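PDB 6KHX: peroxiredoxin from Akkermansia muciniphila, which probably reduces peroxides through a redox-active cysteine, as a typical 2-Cys peroxiredoxin of the thioredoxin superfamily. Local coordinates for residues 51-56 with 97-102; 136-141 with 159-164; 117-122 with 129-134; 73-78 with 105-110; 166-171 with 186-191. All coordinates share one frame; numbering follows the deposited sequence.

Contact 1: 51-56 with 97-102; sequences TELIGF and VSYPIV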
# COMPACT_ATOMS: atom_id res chain seq x y z
N THR B 51 33.61 -38.84 -9.51
CA THR B 51 34.50 -38.85 -10.67
C THR B 51 34.97 -37.45 -11.01
O THR B 51 36.15 -37.25 -11.32
CB THR B 51 33.82 -39.51 -11.87
OG1 THR B 51 32.93 -38.59 -12.51
CG2 THR B 51 33.05 -40.71 -11.40
N GLU B 52 34.08 -36.46 -10.92
CA GLU B 52 34.50 -35.08 -11.17
C GLU B 52 35.50 -34.62 -10.11
O GLU B 52 36.52 -34.00 -10.44
CB GLU B 52 33.28 -34.17 -11.22
CG GLU B 52 32.29 -34.56 -12.31
CD GLU B 52 31.15 -33.57 -12.47
OE1 GLU B 52 31.08 -32.89 -13.52
OE2 GLU B 52 30.32 -33.48 -11.54
N LEU B 53 35.24 -34.92 -8.84
CA LEU B 53 36.14 -34.48 -7.78
C LEU B 53 37.52 -35.13 -7.92
O LEU B 53 38.56 -34.46 -7.80
CB LEU B 53 35.53 -34.78 -6.41
CG LEU B 53 34.42 -33.83 -5.95
CD1 LEU B 53 33.33 -34.55 -5.16
CD2 LEU B 53 35.00 -32.69 -5.13
N ILE B 54 37.55 -36.44 -8.17
CA ILE B 54 38.82 -37.15 -8.33
C ILE B 54 39.57 -36.65 -9.56
O ILE B 54 40.79 -36.45 -9.52
CB ILE B 54 38.59 -38.67 -8.36
CG1 ILE B 54 38.13 -39.15 -6.99
CG2 ILE B 54 39.86 -39.38 -8.76
CD1 ILE B 54 37.53 -40.54 -7.01
N GLY B 55 38.86 -36.45 -10.68
CA GLY B 55 39.52 -35.94 -11.86
C GLY B 55 40.13 -34.57 -11.65
O GLY B 55 41.25 -34.30 -12.10
N PHE B 56 39.43 -33.69 -10.93
CA PHE B 56 40.01 -32.39 -10.59
C PHE B 56 41.25 -32.57 -9.72
O PHE B 56 42.21 -31.79 -9.83
CB PHE B 56 38.99 -31.50 -9.90
CG PHE B 56 38.23 -30.60 -10.84
CD1 PHE B 56 38.86 -29.53 -11.45
CD2 PHE B 56 36.88 -30.81 -11.09
CE1 PHE B 56 38.17 -28.70 -12.32
CE2 PHE B 56 36.19 -29.98 -11.95
CZ PHE B 56 36.83 -28.93 -12.56
N VAL B 97 41.49 -36.55 -2.47
CA VAL B 97 41.11 -35.20 -2.89
C VAL B 97 41.57 -34.22 -1.83
O VAL B 97 41.18 -34.31 -0.66
CB VAL B 97 39.61 -35.10 -3.15
CG1 VAL B 97 39.21 -33.65 -3.38
CG2 VAL B 97 39.22 -35.96 -4.34
N SER B 98 42.45 -33.28 -2.22
CA SER B 98 43.13 -32.42 -1.26
C SER B 98 42.77 -30.95 -1.36
O SER B 98 43.05 -30.20 -0.41
CB SER B 98 44.65 -32.55 -1.42
OG SER B 98 45.05 -32.16 -2.73
N TYR B 99 42.19 -30.50 -2.47
CA TYR B 99 41.79 -29.10 -2.61
C TYR B 99 40.55 -28.82 -1.75
O TYR B 99 39.89 -29.75 -1.28
CB TYR B 99 41.55 -28.77 -4.08
CG TYR B 99 40.53 -29.63 -4.76
CD1 TYR B 99 39.18 -29.33 -4.69
CD2 TYR B 99 40.92 -30.74 -5.50
CE1 TYR B 99 38.24 -30.12 -5.31
CE2 TYR B 99 39.99 -31.54 -6.13
CZ TYR B 99 38.65 -31.23 -6.03
OH TYR B 99 37.72 -32.02 -6.65
N PRO B 100 40.22 -27.55 -1.53
CA PRO B 100 39.09 -27.24 -0.63
C PRO B 100 37.76 -27.71 -1.19
O PRO B 100 37.45 -27.50 -2.37
CB PRO B 100 39.14 -25.71 -0.51
CG PRO B 100 40.52 -25.33 -0.90
CD PRO B 100 40.92 -26.32 -1.95
N ILE B 101 36.98 -28.37 -0.34
CA ILE B 101 35.60 -28.74 -0.64
C ILE B 101 34.72 -28.02 0.36
O ILE B 101 34.71 -28.35 1.55
CB ILE B 101 35.38 -30.26 -0.58
CG1 ILE B 101 36.47 -30.98 -1.39
CG2 ILE B 101 33.98 -30.59 -1.08
CD1 ILE B 101 36.42 -32.50 -1.29
N VAL B 102 33.99 -27.01 -0.13
CA VAL B 102 33.21 -26.12 0.72
C VAL B 102 31.88 -26.78 1.08
O VAL B 102 31.25 -27.43 0.24
CB VAL B 102 32.98 -24.77 0.01
CG1 VAL B 102 32.10 -23.85 0.86
CG2 VAL B 102 34.30 -24.13 -0.31

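Contact 2: 136-141 with 159-164; sequences AYRGLF and LGRSID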
# COMPACT_ATOMS: atom_id res chain seq x y z
N ALA B 136 22.54 -28.55 -5.46
CA ALA B 136 23.21 -27.80 -6.52
C ALA B 136 23.33 -28.63 -7.80
O ALA B 136 23.65 -29.82 -7.76
CB ALA B 136 24.60 -27.35 -6.07
N TYR B 137 23.07 -27.98 -8.93
CA TYR B 137 23.39 -28.56 -10.23
C TYR B 137 24.90 -28.51 -10.47
O TYR B 137 25.66 -27.91 -9.70
CB TYR B 137 22.66 -27.80 -11.34
CG TYR B 137 21.24 -28.25 -11.61
CD1 TYR B 137 20.97 -29.53 -12.12
CD2 TYR B 137 20.16 -27.40 -11.39
CE1 TYR B 137 19.67 -29.94 -12.38
CE2 TYR B 137 18.86 -27.81 -11.64
CZ TYR B 137 18.62 -29.08 -12.14
OH TYR B 137 17.34 -29.49 -12.40
N ARG B 138 25.34 -29.15 -11.55
CA ARG B 138 26.76 -29.22 -11.88
C ARG B 138 27.19 -27.88 -12.47
O ARG B 138 27.24 -27.67 -13.68
CB ARG B 138 27.06 -30.39 -12.82
CG ARG B 138 26.71 -31.71 -12.17
CD ARG B 138 27.20 -32.92 -12.93
NE ARG B 138 26.51 -34.09 -12.41
CZ ARG B 138 26.80 -34.69 -11.27
NH1 ARG B 138 27.81 -34.27 -10.52
NH2 ARG B 138 26.08 -35.74 -10.88
N GLY B 139 27.51 -26.96 -11.57
CA GLY B 139 27.79 -25.57 -11.95
C GLY B 139 29.29 -25.29 -11.88
O GLY B 139 29.96 -25.73 -10.96
N LEU B 140 29.79 -24.51 -12.83
CA LEU B 140 31.22 -24.20 -12.83
C LEU B 140 31.43 -22.73 -13.17
O LEU B 140 30.78 -22.20 -14.07
CB LEU B 140 32.00 -25.09 -13.81
CG LEU B 140 33.52 -24.88 -13.84
CD1 LEU B 140 34.26 -26.21 -13.96
CD2 LEU B 140 33.91 -23.94 -14.97
N PHE B 141 32.33 -22.09 -12.43
CA PHE B 141 32.61 -20.67 -12.59
C PHE B 141 34.11 -20.44 -12.64
O PHE B 141 34.87 -21.01 -11.85
CB PHE B 141 32.01 -19.82 -11.44
CG PHE B 141 30.54 -20.00 -11.27
CD1 PHE B 141 30.03 -21.09 -10.58
CD2 PHE B 141 29.65 -19.09 -11.82
CE1 PHE B 141 28.67 -21.26 -10.43
CE2 PHE B 141 28.29 -19.26 -11.68
CZ PHE B 141 27.80 -20.34 -10.99
N LEU B 159 25.18 -35.30 -16.53
CA LEU B 159 26.16 -34.92 -17.54
C LEU B 159 27.40 -34.37 -16.84
O LEU B 159 27.46 -33.19 -16.49
CB LEU B 159 25.58 -33.89 -18.50
CG LEU B 159 24.22 -34.27 -19.08
CD1 LEU B 159 23.72 -33.22 -20.07
CD2 LEU B 159 24.33 -35.62 -19.76
N GLY B 160 28.40 -35.23 -16.66
CA GLY B 160 29.65 -34.79 -16.06
C GLY B 160 30.37 -33.75 -16.90
O GLY B 160 30.19 -33.65 -18.12
N ARG B 161 31.20 -32.97 -16.24
CA ARG B 161 31.85 -31.85 -16.90
C ARG B 161 33.17 -32.31 -17.51
O ARG B 161 33.50 -33.50 -17.50
CB ARG B 161 32.02 -30.69 -15.91
CG ARG B 161 30.72 -29.97 -15.62
CD ARG B 161 30.75 -29.22 -14.31
NE ARG B 161 30.63 -30.12 -13.17
CZ ARG B 161 30.39 -29.72 -11.93
NH1 ARG B 161 30.25 -28.42 -11.67
NH2 ARG B 161 30.29 -30.61 -10.95
N SER B 162 33.94 -31.37 -18.05
CA SER B 162 35.17 -31.66 -18.77
C SER B 162 36.27 -30.76 -18.25
O SER B 162 36.16 -29.53 -18.31
CB SER B 162 34.97 -31.45 -20.28
OG SER B 162 36.19 -31.12 -20.91
N ILE B 163 37.35 -31.37 -17.76
CA ILE B 163 38.51 -30.60 -17.31
C ILE B 163 39.17 -29.87 -18.46
O ILE B 163 39.68 -28.76 -18.29
CB ILE B 163 39.49 -31.54 -16.58
CG1 ILE B 163 38.84 -32.04 -15.28
CG2 ILE B 163 40.85 -30.87 -16.36
CD1 ILE B 163 39.83 -32.44 -14.23
N ASP B 164 39.18 -30.48 -19.65
CA ASP B 164 39.83 -29.84 -20.79
C ASP B 164 39.20 -28.49 -21.10
O ASP B 164 39.92 -27.52 -21.36
CB ASP B 164 39.79 -30.75 -22.01
CG ASP B 164 40.59 -32.02 -21.81
OD1 ASP B 164 41.56 -32.00 -21.03
OD2 ASP B 164 40.26 -33.04 -22.46

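Contact 3: 117-122 with 129-134; sequences AGDEEI and EVNGEL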
# COMPACT_ATOMS: atom_id res chain seq x y z
N ALA B 117 18.97 -26.17 -7.38
CA ALA B 117 17.81 -26.79 -7.99
C ALA B 117 16.58 -26.62 -7.10
O ALA B 117 16.65 -26.10 -5.98
CB ALA B 117 18.08 -28.26 -8.29
N GLY B 118 15.44 -27.10 -7.60
CA GLY B 118 14.20 -27.09 -6.85
C GLY B 118 13.37 -25.83 -7.06
O GLY B 118 13.81 -24.83 -7.63
N ASP B 119 12.13 -25.92 -6.61
CA ASP B 119 11.15 -24.86 -6.73
C ASP B 119 10.47 -24.67 -5.38
O ASP B 119 10.03 -25.65 -4.77
CB ASP B 119 10.11 -25.19 -7.81
CG ASP B 119 9.03 -24.13 -7.94
OD1 ASP B 119 9.24 -22.98 -7.50
OD2 ASP B 119 7.94 -24.47 -8.47
N GLU B 120 10.36 -23.42 -4.94
CA GLU B 120 9.74 -23.10 -3.66
C GLU B 120 8.38 -22.45 -3.88
O GLU B 120 8.18 -21.70 -4.83
CB GLU B 120 10.61 -22.17 -2.83
CG GLU B 120 11.86 -22.81 -2.29
CD GLU B 120 12.48 -21.99 -1.20
OE1 GLU B 120 11.87 -20.96 -0.82
OE2 GLU B 120 13.57 -22.35 -0.71
N GLU B 121 7.44 -22.77 -2.99
CA GLU B 121 6.12 -22.17 -3.00
C GLU B 121 5.69 -21.90 -1.56
O GLU B 121 6.22 -22.48 -0.61
CB GLU B 121 5.08 -23.07 -3.68
CG GLU B 121 5.45 -23.55 -5.07
CD GLU B 121 4.41 -24.49 -5.64
OE1 GLU B 121 3.23 -24.41 -5.22
OE2 GLU B 121 4.76 -25.32 -6.51
N ILE B 122 4.71 -21.02 -1.41
CA ILE B 122 4.04 -20.81 -0.13
C ILE B 122 2.70 -21.53 -0.19
O ILE B 122 1.92 -21.35 -1.14
CB ILE B 122 3.89 -19.32 0.20
CG1 ILE B 122 3.11 -19.13 1.50
CG2 ILE B 122 3.25 -18.56 -0.97
CD1 ILE B 122 3.05 -17.69 1.98
N GLU B 129 6.47 -24.69 0.84
CA GLU B 129 6.57 -25.95 0.13
C GLU B 129 7.71 -25.89 -0.88
O GLU B 129 8.00 -24.83 -1.45
CB GLU B 129 5.25 -26.27 -0.59
CG GLU B 129 5.22 -27.61 -1.31
CD GLU B 129 4.03 -27.74 -2.25
OE1 GLU B 129 3.24 -26.78 -2.36
OE2 GLU B 129 3.89 -28.81 -2.89
N VAL B 130 8.34 -27.03 -1.11
CA VAL B 130 9.47 -27.13 -2.02
C VAL B 130 9.20 -28.29 -2.96
O VAL B 130 8.98 -29.42 -2.50
CB VAL B 130 10.80 -27.33 -1.28
CG1 VAL B 130 11.93 -27.60 -2.27
CG2 VAL B 130 11.12 -26.11 -0.42
N ASN B 131 9.21 -28.02 -4.26
CA ASN B 131 9.14 -29.07 -5.26
C ASN B 131 10.55 -29.44 -5.67
O ASN B 131 11.36 -28.57 -6.00
CB ASN B 131 8.33 -28.62 -6.48
CG ASN B 131 6.89 -28.29 -6.13
OD1 ASN B 131 6.19 -29.08 -5.49
ND2 ASN B 131 6.43 -27.12 -6.56
N GLY B 132 10.86 -30.72 -5.61
CA GLY B 132 12.19 -31.17 -5.91
C GLY B 132 13.12 -31.04 -4.72
O GLY B 132 12.71 -30.84 -3.58
N GLU B 133 14.40 -31.19 -5.01
CA GLU B 133 15.44 -31.15 -3.99
C GLU B 133 16.23 -29.86 -4.13
O GLU B 133 16.63 -29.48 -5.24
CB GLU B 133 16.37 -32.35 -4.14
CG GLU B 133 15.78 -33.66 -3.69
CD GLU B 133 16.74 -34.81 -3.87
OE1 GLU B 133 17.12 -35.10 -5.03
OE2 GLU B 133 17.14 -35.42 -2.86
N LEU B 134 16.44 -29.17 -3.01
CA LEU B 134 17.28 -27.98 -2.99
C LEU B 134 18.73 -28.44 -2.88
O LEU B 134 19.37 -28.39 -1.82
CB LEU B 134 16.89 -27.05 -1.84
CG LEU B 134 15.45 -26.52 -1.86
CD1 LEU B 134 15.16 -25.76 -0.58
CD2 LEU B 134 15.19 -25.63 -3.07

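Contact 4: 73-78 with 105-110; sequences CSTDSE and INKTIS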
# COMPACT_ATOMS: atom_id res chain seq x y z
N CYS B 73 32.19 -27.52 -4.18
CA CYS B 73 31.16 -27.13 -3.24
C CYS B 73 29.89 -27.95 -3.48
O CYS B 73 29.47 -28.13 -4.63
CB CYS B 73 30.84 -25.64 -3.37
SG CYS B 73 29.55 -25.07 -2.25
N SER B 74 29.28 -28.39 -2.39
CA SER B 74 27.94 -28.95 -2.40
C SER B 74 27.24 -28.52 -1.13
O SER B 74 27.86 -27.99 -0.20
CB SER B 74 27.95 -30.49 -2.50
OG SER B 74 28.11 -31.08 -1.22
N THR B 75 25.93 -28.77 -1.06
CA THR B 75 25.14 -28.39 0.10
C THR B 75 25.19 -29.43 1.21
O THR B 75 24.40 -29.33 2.16
CB THR B 75 23.68 -28.09 -0.28
OG1 THR B 75 23.08 -29.24 -0.89
CG2 THR B 75 23.61 -26.92 -1.24
N ASP B 76 26.07 -30.42 1.11
CA ASP B 76 26.31 -31.35 2.20
C ASP B 76 27.16 -30.70 3.28
O ASP B 76 27.85 -29.70 3.06
CB ASP B 76 27.01 -32.61 1.68
CG ASP B 76 26.21 -33.31 0.61
OD1 ASP B 76 25.13 -33.86 0.93
OD2 ASP B 76 26.64 -33.29 -0.55
N SER B 77 27.12 -31.29 4.47
CA SER B 77 27.89 -30.77 5.59
C SER B 77 29.39 -31.04 5.41
O SER B 77 29.82 -31.87 4.60
CB SER B 77 27.41 -31.40 6.90
OG SER B 77 28.04 -32.65 7.12
N GLU B 78 30.19 -30.32 6.20
CA GLU B 78 31.63 -30.55 6.21
C GLU B 78 31.96 -31.95 6.72
O GLU B 78 33.01 -32.51 6.36
CB GLU B 78 32.33 -29.49 7.06
CG GLU B 78 32.07 -29.57 8.57
CD GLU B 78 30.73 -28.96 9.01
OE1 GLU B 78 29.85 -28.75 8.16
OE2 GLU B 78 30.57 -28.69 10.22
N ILE B 105 26.17 -25.48 3.63
CA ILE B 105 25.20 -26.17 4.49
C ILE B 105 23.88 -25.42 4.56
O ILE B 105 22.82 -26.03 4.78
CB ILE B 105 25.82 -26.38 5.88
CG1 ILE B 105 25.01 -27.40 6.69
CG2 ILE B 105 25.95 -25.06 6.63
CD1 ILE B 105 25.81 -28.07 7.79
N ASN B 106 23.89 -24.09 4.37
CA ASN B 106 22.67 -23.29 4.39
C ASN B 106 22.06 -23.11 3.01
O ASN B 106 20.97 -22.52 2.91
CB ASN B 106 22.95 -21.91 4.99
CG ASN B 106 23.30 -21.97 6.45
OD1 ASN B 106 22.85 -22.86 7.17
ND2 ASN B 106 24.11 -21.03 6.91
N LYS B 107 22.71 -23.60 1.96
CA LYS B 107 22.29 -23.47 0.56
C LYS B 107 22.34 -22.03 0.06
O LYS B 107 21.84 -21.75 -1.04
CB LYS B 107 20.88 -24.04 0.33
CG LYS B 107 20.69 -25.42 0.91
CD LYS B 107 19.36 -26.01 0.53
CE LYS B 107 19.11 -27.29 1.28
NZ LYS B 107 20.00 -28.39 0.81
N THR B 108 22.92 -21.11 0.83
CA THR B 108 22.96 -19.71 0.39
C THR B 108 23.98 -19.50 -0.73
O THR B 108 23.77 -18.64 -1.59
CB THR B 108 23.27 -18.79 1.58
OG1 THR B 108 24.49 -19.18 2.20
CG2 THR B 108 22.15 -18.84 2.62
N ILE B 109 25.09 -20.25 -0.73
CA ILE B 109 26.08 -20.09 -1.80
C ILE B 109 25.49 -20.55 -3.12
O ILE B 109 25.59 -19.86 -4.15
CB ILE B 109 27.37 -20.86 -1.46
CG1 ILE B 109 27.87 -20.49 -0.07
CG2 ILE B 109 28.44 -20.56 -2.49
CD1 ILE B 109 29.05 -21.33 0.37
N SER B 110 24.88 -21.74 -3.12
CA SER B 110 24.25 -22.26 -4.33
C SER B 110 23.17 -21.32 -4.83
O SER B 110 23.00 -21.14 -6.04
CB SER B 110 23.69 -23.65 -4.06
OG SER B 110 24.69 -24.52 -3.56
O HOH W 1 21.75 -28.19 2.72

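Contact 5: 166-171 with 186-191; sequences AIRVVD and GWHKGE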
# COMPACT_ATOMS: atom_id res chain seq x y z
N ALA B 166 37.57 -26.52 -19.02
CA ALA B 166 37.92 -25.59 -17.95
C ALA B 166 39.32 -25.02 -18.16
O ALA B 166 39.53 -23.80 -18.10
CB ALA B 166 37.80 -26.27 -16.60
N ILE B 167 40.29 -25.90 -18.43
CA ILE B 167 41.65 -25.44 -18.68
C ILE B 167 41.71 -24.56 -19.92
O ILE B 167 42.45 -23.57 -19.95
CB ILE B 167 42.61 -26.65 -18.75
CG1 ILE B 167 42.81 -27.22 -17.35
CG2 ILE B 167 43.94 -26.27 -19.38
CD1 ILE B 167 43.57 -28.50 -17.31
N ARG B 168 40.95 -24.91 -20.96
CA ARG B 168 40.97 -24.10 -22.18
C ARG B 168 40.46 -22.70 -21.91
O ARG B 168 41.03 -21.72 -22.40
CB ARG B 168 40.13 -24.77 -23.26
CG ARG B 168 40.30 -24.16 -24.64
CD ARG B 168 39.24 -24.63 -25.61
NE ARG B 168 37.96 -23.98 -25.38
CZ ARG B 168 37.60 -22.82 -25.92
NH1 ARG B 168 38.44 -22.18 -26.72
NH2 ARG B 168 36.41 -22.29 -25.67
N VAL B 169 39.37 -22.58 -21.14
CA VAL B 169 38.83 -21.27 -20.82
C VAL B 169 39.80 -20.49 -19.94
O VAL B 169 39.96 -19.27 -20.10
CB VAL B 169 37.44 -21.41 -20.17
CG1 VAL B 169 36.90 -20.05 -19.81
CG2 VAL B 169 36.48 -22.10 -21.12
N VAL B 170 40.48 -21.17 -19.02
CA VAL B 170 41.51 -20.51 -18.22
C VAL B 170 42.60 -19.94 -19.12
O VAL B 170 43.01 -18.78 -18.97
CB VAL B 170 42.10 -21.48 -17.18
CG1 VAL B 170 43.37 -20.89 -16.58
CG2 VAL B 170 41.08 -21.77 -16.09
N ASP B 171 43.08 -20.75 -20.06
CA ASP B 171 44.13 -20.28 -20.96
C ASP B 171 43.65 -19.11 -21.80
O ASP B 171 44.41 -18.16 -22.04
CB ASP B 171 44.63 -21.42 -21.85
CG ASP B 171 45.51 -22.41 -21.10
OD1 ASP B 171 46.10 -22.02 -20.06
OD2 ASP B 171 45.61 -23.57 -21.53
N GLY B 186 37.27 -22.18 -30.55
CA GLY B 186 38.15 -23.33 -30.50
C GLY B 186 39.60 -23.03 -30.21
O GLY B 186 40.44 -23.92 -30.36
N TRP B 187 39.91 -21.81 -29.76
CA TRP B 187 41.29 -21.43 -29.52
C TRP B 187 41.90 -22.26 -28.39
O TRP B 187 41.25 -22.53 -27.37
CB TRP B 187 41.37 -19.94 -29.20
CG TRP B 187 42.77 -19.47 -28.92
CD1 TRP B 187 43.66 -18.95 -29.81
CD2 TRP B 187 43.42 -19.44 -27.64
NE1 TRP B 187 44.83 -18.62 -29.18
CE2 TRP B 187 44.71 -18.91 -27.84
CE3 TRP B 187 43.04 -19.82 -26.35
CZ2 TRP B 187 45.63 -18.75 -26.81
CZ3 TRP B 187 43.95 -19.66 -25.32
CH2 TRP B 187 45.23 -19.14 -25.55
N HIS B 188 43.16 -22.65 -28.58
CA HIS B 188 43.94 -23.32 -27.56
C HIS B 188 45.27 -22.60 -27.41
O HIS B 188 45.71 -21.87 -28.30
CB HIS B 188 44.19 -24.81 -27.89
CG HIS B 188 42.96 -25.66 -27.82
ND1 HIS B 188 42.04 -25.74 -28.85
CD2 HIS B 188 42.49 -26.47 -26.83
CE1 HIS B 188 41.07 -26.56 -28.50
NE2 HIS B 188 41.31 -27.02 -27.29
N LYS B 189 45.91 -22.82 -26.26
CA LYS B 189 47.18 -22.17 -25.98
C LYS B 189 48.20 -22.56 -27.05
O LYS B 189 48.34 -23.74 -27.40
CB LYS B 189 47.68 -22.55 -24.59
CG LYS B 189 48.84 -21.70 -24.09
CD LYS B 189 49.10 -21.95 -22.61
CE LYS B 189 50.18 -21.02 -22.06
NZ LYS B 189 50.39 -21.22 -20.60
N GLY B 190 48.88 -21.56 -27.60
CA GLY B 190 49.83 -21.73 -28.67
C GLY B 190 49.31 -21.41 -30.05
O GLY B 190 50.11 -21.18 -30.97
N GLU B 191 47.99 -21.36 -30.23
CA GLU B 191 47.42 -21.03 -31.52
C GLU B 191 47.25 -19.52 -31.65
O GLU B 191 47.42 -18.76 -30.69
CB GLU B 191 46.09 -21.75 -31.73
CG GLU B 191 46.20 -23.26 -31.72
CD GLU B 191 44.86 -23.96 -31.80
OE1 GLU B 191 43.84 -23.27 -32.04
OE2 GLU B 191 44.83 -25.20 -31.63

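Contact 1: 51-56 with 97-102
Tyr99 reaches across from the loop before strand 101-103 with its ring on edge to helix 48-58, the hydroxyl leading. CG sits between the backbone N and the carbonyl carbon (chi1 57°), a placing that carries the phenol toward the helix. There OH donates to Leu53 O at 2.8 Å; the oxygen lies at the ring's edge, in plane, and is met on a lone pair in its carbonyl plane, well bent from the C=O axis (105°). The Leu53 side chain crosses the tyrosine at about a right angle and lays CD2 4.0 Å from Tyr99 CZ, while Phe56 CB approaches the same CZ at 3.9 Å. Val97 CG1 stands 3.5 Å above one face of the Tyr99 ring, offset toward the rim, and Val97 CG2 turns to the helix, 4.3 Å from Ile54 CG1. On the strand side, Ile101 CD1 touches Leu53 CD2 at 4.1 Å. An alanine in place of Tyr99 lacks the hydroxyl and the ring that meet Leu53 and Phe56, and would probably hold the loop to the helix less firmly. Beyond the pair, Phe56 stacks on Phe39, and Val70 also touches Tyr99. The arrangement is that of the thioredoxin fold, helix 48-58 packing on the central sheet through Leu53, Phe56 and Tyr99.

Contact 2: 136-141 with 159-164
Arg138 CB stands 3.5 Å above the centre of the Arg161 guanidinium, so strand 138-143 meets the arginine over a face, through carbon. Arg161 gets there by a bend at chi3 (-76°), which swings its planar end back over the strand backbone. Gly139 O lies in the guanidinium plane, 2.8 Å from Arg161 NH1, but the angle is too poor for a hydrogen bond; NH1 is satisfied by Phe40 O instead. Arg138 goes the other way, extended from CG to NE, and passes the loop with its CD 3.6 Å from Leu159 O. The two guanidinium planes are turned 61° apart, with Arg138 NH1 and Arg161 NH2 separated by 4.4 Å. This closeness of like charges is probably tolerated because Glu52 forms a salt bridge with each arginine, one carboxylate oxygen apiece, while Phe157 O accepts from Arg138 NE. Further out, Arg138 is the centre of an inverse gamma turn, closed by a weak bond from Gly139 N to Tyr137 O. On the helix side, Ser162 is the N-cap of helix 163-179. Arg138 also packs on Val48 and Cys49, so the arrangement is consistent with the arginine-lined active site of peroxiredoxins, where a basic side chain is likely to favour the thiolate.

Contact 3: 117-122 with 129-134
A beta hairpin joins the two segments, strands 119-122 and 129-131 running antiparallel at 152° with their axes 4.5 Å apart. Main-chain bonds come first. Asp119 and Asn131 form a hydrogen-bonded pair, Asp119 N giving to Asn131 O at 2.8 Å and Asn131 N returning to Asp119 O almost along the C=O axis. Glu121 and Glu129 repeat the pattern, Glu129 N reaching Glu121 O from 30° above the carbonyl plane. Between them the non-hydrogen-bonded pair, Glu120 and Val130, sends its side chains to the opposite face, where Glu120 CG meets Val130 CG2 at 3.9 Å. Past the strands, Leu134 sets its methyls against oxygens, CD2 3.3 Å from Ala117 O and CD1 3.8 Å from Glu120 OE2. Outside the hairpin, Asn106 of the third subunit binds Gly132 O and Leu134 N, so this projecting arm takes part in assembly. Charges gather on the face of Asp119, Glu121, Glu129 and Asn131: Glu121 OE1 and Glu129 OE1 are 3.7 Å apart, a crowding of acidic groups that may raise their pKa values. Glu121 is also held by Asn131, whose ND2 donates to Glu121 OE2 at 2.5 Å, in the amide plane but from above the carboxylate plane.

Contact 4: 73-78 with 105-110
Flat groups stand only at the margin of this contact: the Asp76 carboxylate is met from above its plane by Ser74 OG, which donates to Asp76 OD2 at 2.7 Å, and the Glu78 carboxylate turns OE1 to the methyl Ile105 CD1 at 4.1 Å. The place is the C-terminal edge of the thioredoxin-fold sheet, where the chain leaves the neighbouring parallel strands 68-74 and 101-103 for the helices that follow. Thr75 is central. Its OG1 takes the crowded position between the backbone N and the carbonyl carbon (chi1 59°), which sends CG2 toward helix 108-112, 3.5 Å from Ser110 OG and 3.9 Å from Lys107 CG. Ser110 OG is itself bonded to Asp104. Ile105 swings CG1 anti to the backbone N and so puts CD1 against Ser77 CB at 3.8 Å. Outside the pair, Lys107 NZ binds Leu134 O, and Glu78 forms a salt bridge with Lys43 of the third subunit. Lys107 runs extended obliquely across Thr75 before bending at chi4, so its ammonium comes over the threonine. There a water accepts from Lys107 NZ at 2.6 Å and lies 2.9 Å from Thr75 O.

Contact 5: 166-171 with 186-191
Arg168 NH1 donates to Trp187 O at 2.9 Å in a nearly straight bond (155°), the oxygen lying close to the guanidinium plane and being met on a lone pair. CG anti to the backbone N and a bend at chi3 (76°) bring the planar end round to that carbonyl, while NH2 forms a salt bridge with Glu165 and also binds Gly160 O of the second subunit. Within the loop, Trp187 NE1 gives to Glu191 O at 3.0 Å from well above the carbonyl plane, which ties the indole to the far end of the type II turn from His188 to Glu191. Arg168 CD sits over one face of the His188 ring, 3.9 Å from its centroid, as a CH-pi contact. The Trp187 ring turns its edge to the helix, CZ3 lying 3.6 Å from Asp171 C, and carries Lys189 N over one face near the rim. Asp171 lies across the Lys189 chain, with OD2 3.8 Å from Lys189 CB, and its stronger partner is Arg66. A leucine at Arg168 has no guanidinium to bond Trp187 O, Glu165 or the second subunit, and the loop would probably be held less firmly to helix 163-179. The arrangement belongs to the C-terminal arm of 2-Cys peroxiredoxins, which leaves this helix to reach the partner subunit of the dimer.

From the N terminus, contact 1 opens first, on helix 48-58, and contact 4 opens inside its loop at 73-78. Contact 1 then closes at 97-102 and contact 4 at 105-110, so the two cross and join neighbouring strands 101-103 and 68-74 to the helices around them. Contact 3 closes a short hairpin, contact 2 the loop through strands 138-143 and 149-155, and contact 5 the chain from helix 163-179 round to 186-191; these three follow in series, and none nests. Contact 2 touches contact 1 through Glu52, and Leu134 O of contact 3 meets Lys107 of contact 4. Contacts 1, 2 and 5 face the second subunit, contacts 3 and 4 the third.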